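PDB 5TS9: chorismate mutase from Paraburkholderia phymatum, which probably catalyses the rearrangement of chorismate to prephenate. Local coordinates for residues 34-37 against 42-45; 61-66 against 124-129. All coordinates share one frame; numbering follows the deposited sequence.

How the contacts relate
From the N terminus, helix 16-39 leads straight into contact 1: its last turn touches the loop at 42-45 only a few residues further on, closing the short connection into helix 46-59. That helix carries the chain away to contact 2, where the loop at 61-66, just ahead of helix 67-95, meets the last turns of helix 106-128. Contact 2 closes a much longer, mostly helical excursion. The two are in series, neither nested nor crossed, and lie on opposite sides of the chain's centre, their own centres 31 Å apart. Helix 67-95 starts beside contact 2 and runs back until Gln85 reaches Lys36 of contact 1.

Contact 1 (34-37 against 42-45); sequences LSKW and PVYD
Lys36 reaches from the last turns of helix 16-39 to Pro42 and Val43, bridging the short loop of a helix-loop-helix in the all-helical chorismate mutase fold. Its CB already points at the loop, and CG lies anti to the carbonyl carbon (chi1 -72°). The chain is extended beyond CG, and CD is its first atom within 4.2 Å of the loop. CD comes 3.4 Å from Pro42 O and 3.8 Å from Val43 CA, lying alongside the loop backbone. CE is next, 3.3 Å from Pro42 O. The tip then leaves that carbonyl for the following one: NZ gives a hydrogen bond of 2.9 Å to Val43 O, in the carbonyl plane and on a lone pair, with a C=O...N angle of 114°. A second bond, to Gln85 OE1 on helix 67-95, holds NZ as well, which ties three parts of the chain together at one nitrogen. The Val43 side chain also packs against Gln85, Tyr86 and Leu89 of that helix, while neighbouring Tyr44 makes a cation-pi contact with Arg168 of the second subunit. Beside the lysine tip, Val43 CG1 is the nearest side-chain atom of 42-45, 4.4 Å from NZ.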
loop_
_atom_site.group_PDB
_atom_site.type_symbol
_atom_site.label_atom_id
_atom_site.label_comp_id
_atom_site.label_asym_id
_atom_site.label_seq_id
_atom_site.Cartn_x
_atom_site.Cartn_y
_atom_site.Cartn_z
ATOM N N LEU A 34 14.825 2.140 -8.679
ATOM C CA LEU A 34 15.840 2.454 -9.693
ATOM C C LEU A 34 16.337 1.199 -10.392
ATOM O O LEU A 34 16.463 1.159 -11.626
ATOM C CB LEU A 34 17.022 3.178 -9.044
ATOM C CG LEU A 34 16.815 4.588 -8.502
ATOM C CD1 LEU A 34 18.075 5.055 -7.740
ATOM C CD2 LEU A 34 16.449 5.552 -9.645
ATOM N N SER A 35 16.662 0.169 -9.608
ATOM C CA SER A 35 17.168 -1.062 -10.191
ATOM C C SER A 35 16.134 -1.700 -11.103
ATOM O O SER A 35 16.466 -2.209 -12.179
ATOM C CB SER A 35 17.569 -2.033 -9.084
ATOM O OG SER A 35 17.868 -3.305 -9.641
ATOM N N LYS A 36 14.871 -1.703 -10.681
ATOM C CA LYS A 36 13.826 -2.299 -11.501
ATOM C C LYS A 36 13.519 -1.438 -12.720
ATOM O O LYS A 36 13.136 -1.967 -13.763
ATOM C CB LYS A 36 12.577 -2.538 -10.655
ATOM C CG LYS A 36 12.784 -3.706 -9.684
ATOM C CD LYS A 36 11.574 -3.967 -8.824
ATOM C CE LYS A 36 11.828 -5.157 -7.877
ATOM N NZ LYS A 36 10.874 -5.075 -6.694
ATOM N N TRP A 37 13.714 -0.122 -12.617
ATOM C CA TRP A 37 13.632 0.743 -13.786
ATOM C C TRP A 37 14.722 0.396 -14.804
ATOM O O TRP A 37 14.458 0.344 -16.011
ATOM C CB TRP A 37 13.735 2.215 -13.348
ATOM C CG TRP A 37 13.872 3.222 -14.499
ATOM C CD1 TRP A 37 15.032 3.647 -15.103
ATOM C CD2 TRP A 37 12.805 3.920 -15.151
ATOM N NE1 TRP A 37 14.740 4.560 -16.098
ATOM C CE2 TRP A 37 13.381 4.739 -16.147
ATOM C CE3 TRP A 37 11.410 3.923 -14.993
ATOM C CZ2 TRP A 37 12.612 5.567 -16.973
ATOM C CZ3 TRP A 37 10.652 4.747 -15.809
ATOM C CH2 TRP A 37 11.254 5.551 -16.794
ATOM N N PRO A 42 9.783 -6.867 -12.511
ATOM C CA PRO A 42 8.529 -6.402 -11.906
ATOM C C PRO A 42 8.702 -6.080 -10.428
ATOM O O PRO A 42 9.591 -6.599 -9.747
ATOM C CB PRO A 42 7.575 -7.587 -12.109
ATOM C CG PRO A 42 8.477 -8.782 -12.156
ATOM C CD PRO A 42 9.760 -8.308 -12.825
ATOM N N VAL A 43 7.830 -5.197 -9.931
ATOM C CA VAL A 43 7.859 -4.852 -8.509
ATOM C C VAL A 43 7.571 -6.083 -7.662
ATOM O O VAL A 43 8.295 -6.387 -6.707
ATOM C CB VAL A 43 6.855 -3.733 -8.206
ATOM C CG1 VAL A 43 6.719 -3.508 -6.676
ATOM C CG2 VAL A 43 7.256 -2.465 -8.921
ATOM N N TYR A 44 6.499 -6.802 -7.998
ATOM C CA TYR A 44 6.058 -7.933 -7.197
ATOM C C TYR A 44 6.835 -9.192 -7.562
ATOM O O TYR A 44 7.045 -9.489 -8.739
ATOM C CB TYR A 44 4.558 -8.163 -7.398
ATOM C CG TYR A 44 4.035 -9.408 -6.713
ATOM C CD1 TYR A 44 4.083 -9.542 -5.329
ATOM C CD2 TYR A 44 3.495 -10.444 -7.449
ATOM C CE1 TYR A 44 3.609 -10.682 -4.705
ATOM C CE2 TYR A 44 3.022 -11.583 -6.837
ATOM C CZ TYR A 44 3.075 -11.691 -5.468
ATOM O OH TYR A 44 2.588 -12.833 -4.878
ATOM N N ASP A 45 7.266 -9.931 -6.539
ATOM C CA ASP A 45 7.906 -11.244 -6.709
ATOM C C ASP A 45 7.385 -12.117 -5.573
ATOM O O ASP A 45 7.889 -12.041 -4.448
ATOM C CB ASP A 45 9.431 -11.144 -6.687
ATOM C CG ASP A 45 10.127 -12.511 -6.750
ATOM O OD1 ASP A 45 9.455 -13.566 -6.843
ATOM O OD2 ASP A 45 11.375 -12.524 -6.713
#

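Contact 2 (61-66 against 124-129); sequences SEYGLT and NLQSVA
Tyr63 O has the aliphatic flank and amide of Gln126 drawn up against it, in a contact that brings the loop between helices 46-59 and 67-95 against the last turns of helix 106-128, at one end of the all-helical chorismate mutase fold. Gln126 CB lies 3.5 Å from Tyr63 O, and CG and CD follow at similar distances. The amide nitrogen NE2 is also near, 3.6 Å from Tyr63 O, but the approach is van der Waals contact and not a hydrogen bond. Gln126 reaches this carbonyl because its CG stands anti to the backbone N (chi1 178°) and the next torsion is extended too, laying the chain across the loop. The amide then arrives at the tyrosine ring from the side. OE1 sits at the ring edge, near its plane, 3.8 Å from Tyr63 CD1, with the amide and ring planes 76° apart. The ring itself rests on helix 106-128 one and two turns earlier, touching Ala119, Met122 and Gln123.

The backbone hydrogen bond from Gly64 N to Ser61 O closes the 3-10-like turn through Glu62 and Tyr63; at Gly64 itself the positive phi of 63°, in the left-handed helical region, sends the chain on to Leu65. Here the contact becomes apolar: the Leu65 and Leu125 side chains cross at about a right angle. Leu65 also leans on Ala60 and Met122, while buried Leu125 packs against Leu18 of helix 16-39. Beyond Leu65, Thr66 caps helix 67-95 through its side chain. The closest approach of the two leucines is between their methyls, Leu65 CD1 to Leu125 CD1 at 4.0 Å.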
loop_
_atom_site.group_PDB
_atom_site.type_symbol
_atom_site.label_atom_id
_atom_site.label_comp_id
_atom_site.label_asym_id
_atom_site.label_seq_id
_atom_site.Cartn_x
_atom_site.Cartn_y
_atom_site.Cartn_z
ATOM N N SER A 61 11.037 -15.322 17.593
ATOM C CA SER A 61 11.169 -15.745 18.984
ATOM C C SER A 61 12.439 -15.206 19.635
ATOM O O SER A 61 12.497 -15.072 20.865
ATOM C CB SER A 61 11.139 -17.272 19.069
ATOM O OG SER A 61 12.204 -17.836 18.328
ATOM N N GLU A 62 13.470 -14.902 18.844
ATOM C CA GLU A 62 14.689 -14.354 19.429
ATOM C C GLU A 62 14.445 -13.007 20.109
ATOM O O GLU A 62 15.263 -12.590 20.934
ATOM C CB GLU A 62 15.778 -14.223 18.360
ATOM N N TYR A 63 13.329 -12.337 19.805
ATOM C CA TYR A 63 12.996 -11.017 20.333
ATOM C C TYR A 63 11.651 -11.010 21.058
ATOM O O TYR A 63 10.968 -9.983 21.097
ATOM C CB TYR A 63 12.977 -9.979 19.210
ATOM C CG TYR A 63 14.309 -9.781 18.505
ATOM C CD1 TYR A 63 15.230 -8.860 18.976
ATOM C CD2 TYR A 63 14.639 -10.512 17.373
ATOM C CE1 TYR A 63 16.448 -8.669 18.337
ATOM C CE2 TYR A 63 15.845 -10.331 16.728
ATOM C CZ TYR A 63 16.746 -9.404 17.216
ATOM O OH TYR A 63 17.947 -9.212 16.585
ATOM N N GLY A 64 11.244 -12.151 21.618
ATOM C CA GLY A 64 9.980 -12.234 22.338
ATOM C C GLY A 64 8.737 -11.980 21.508
ATOM O O GLY A 64 7.667 -11.725 22.072
ATOM N N LEU A 65 8.839 -12.041 20.184
ATOM C CA LEU A 65 7.687 -11.865 19.309
ATOM C C LEU A 65 7.079 -13.209 18.934
ATOM O O LEU A 65 7.787 -14.208 18.780
ATOM C CB LEU A 65 8.065 -11.126 18.026
ATOM C CG LEU A 65 8.800 -9.809 18.217
ATOM C CD1 LEU A 65 9.170 -9.213 16.860
ATOM C CD2 LEU A 65 7.922 -8.876 19.032
ATOM N N THR A 66 5.753 -13.219 18.790
ATOM C CA THR A 66 5.077 -14.372 18.225
ATOM C C THR A 66 5.290 -14.394 16.722
ATOM O O THR A 66 5.552 -13.366 16.088
ATOM C CB THR A 66 3.572 -14.364 18.512
ATOM O OG1 THR A 66 2.922 -13.352 17.731
ATOM C CG2 THR A 66 3.283 -14.134 19.988
ATOM N N ASN A 124 13.452 -3.093 18.317
ATOM C CA ASN A 124 12.635 -1.946 18.703
ATOM C C ASN A 124 11.212 -2.360 19.071
ATOM O O ASN A 124 10.623 -1.797 19.999
ATOM C CB ASN A 124 12.619 -0.933 17.558
ATOM C CG ASN A 124 13.958 -0.233 17.394
ATOM O OD1 ASN A 124 14.731 -0.142 18.345
ATOM N ND2 ASN A 124 14.237 0.262 16.198
ATOM N N LEU A 125 10.628 -3.310 18.333
ATOM C CA LEU A 125 9.302 -3.818 18.697
ATOM C C LEU A 125 9.296 -4.372 20.109
ATOM O O LEU A 125 8.389 -4.092 20.910
ATOM C CB LEU A 125 8.884 -4.910 17.725
ATOM C CG LEU A 125 8.143 -4.497 16.477
ATOM C CD1 LEU A 125 8.256 -5.621 15.462
ATOM C CD2 LEU A 125 6.705 -4.205 16.828
ATOM N N GLN A 126 10.287 -5.206 20.413
ATOM C CA GLN A 126 10.438 -5.741 21.757
ATOM C C GLN A 126 10.572 -4.621 22.784
ATOM O O GLN A 126 9.909 -4.638 23.827
ATOM C CB GLN A 126 11.648 -6.671 21.799
ATOM C CG GLN A 126 11.928 -7.239 23.170
ATOM C CD GLN A 126 13.117 -8.168 23.158
ATOM O OE1 GLN A 126 14.090 -7.939 22.440
ATOM N NE2 GLN A 126 13.038 -9.236 23.939
ATOM N N SER A 127 11.413 -3.628 22.498
ATOM C CA SER A 127 11.616 -2.536 23.446
ATOM C C SER A 127 10.326 -1.784 23.750
ATOM O O SER A 127 10.150 -1.298 24.867
ATOM C CB SER A 127 12.665 -1.560 22.918
ATOM O OG SER A 127 13.927 -2.181 22.823
ATOM N N VAL A 128 9.409 -1.673 22.785
ATOM C CA VAL A 128 8.210 -0.867 22.993
ATOM C C VAL A 128 6.982 -1.730 23.286
ATOM O O VAL A 128 5.866 -1.205 23.395
ATOM C CB VAL A 128 7.967 0.077 21.802
ATOM C CG1 VAL A 128 7.262 -0.638 20.647
ATOM C CG2 VAL A 128 7.208 1.296 22.245
ATOM N N ALA A 129 7.172 -3.040 23.452
ATOM C CA ALA A 129 6.135 -4.021 23.742
ATOM C C ALA A 129 5.113 -3.549 24.775
ATOM O O ALA A 129 3.913 -3.755 24.567
ATOM C CB ALA A 129 6.773 -5.331 24.213
#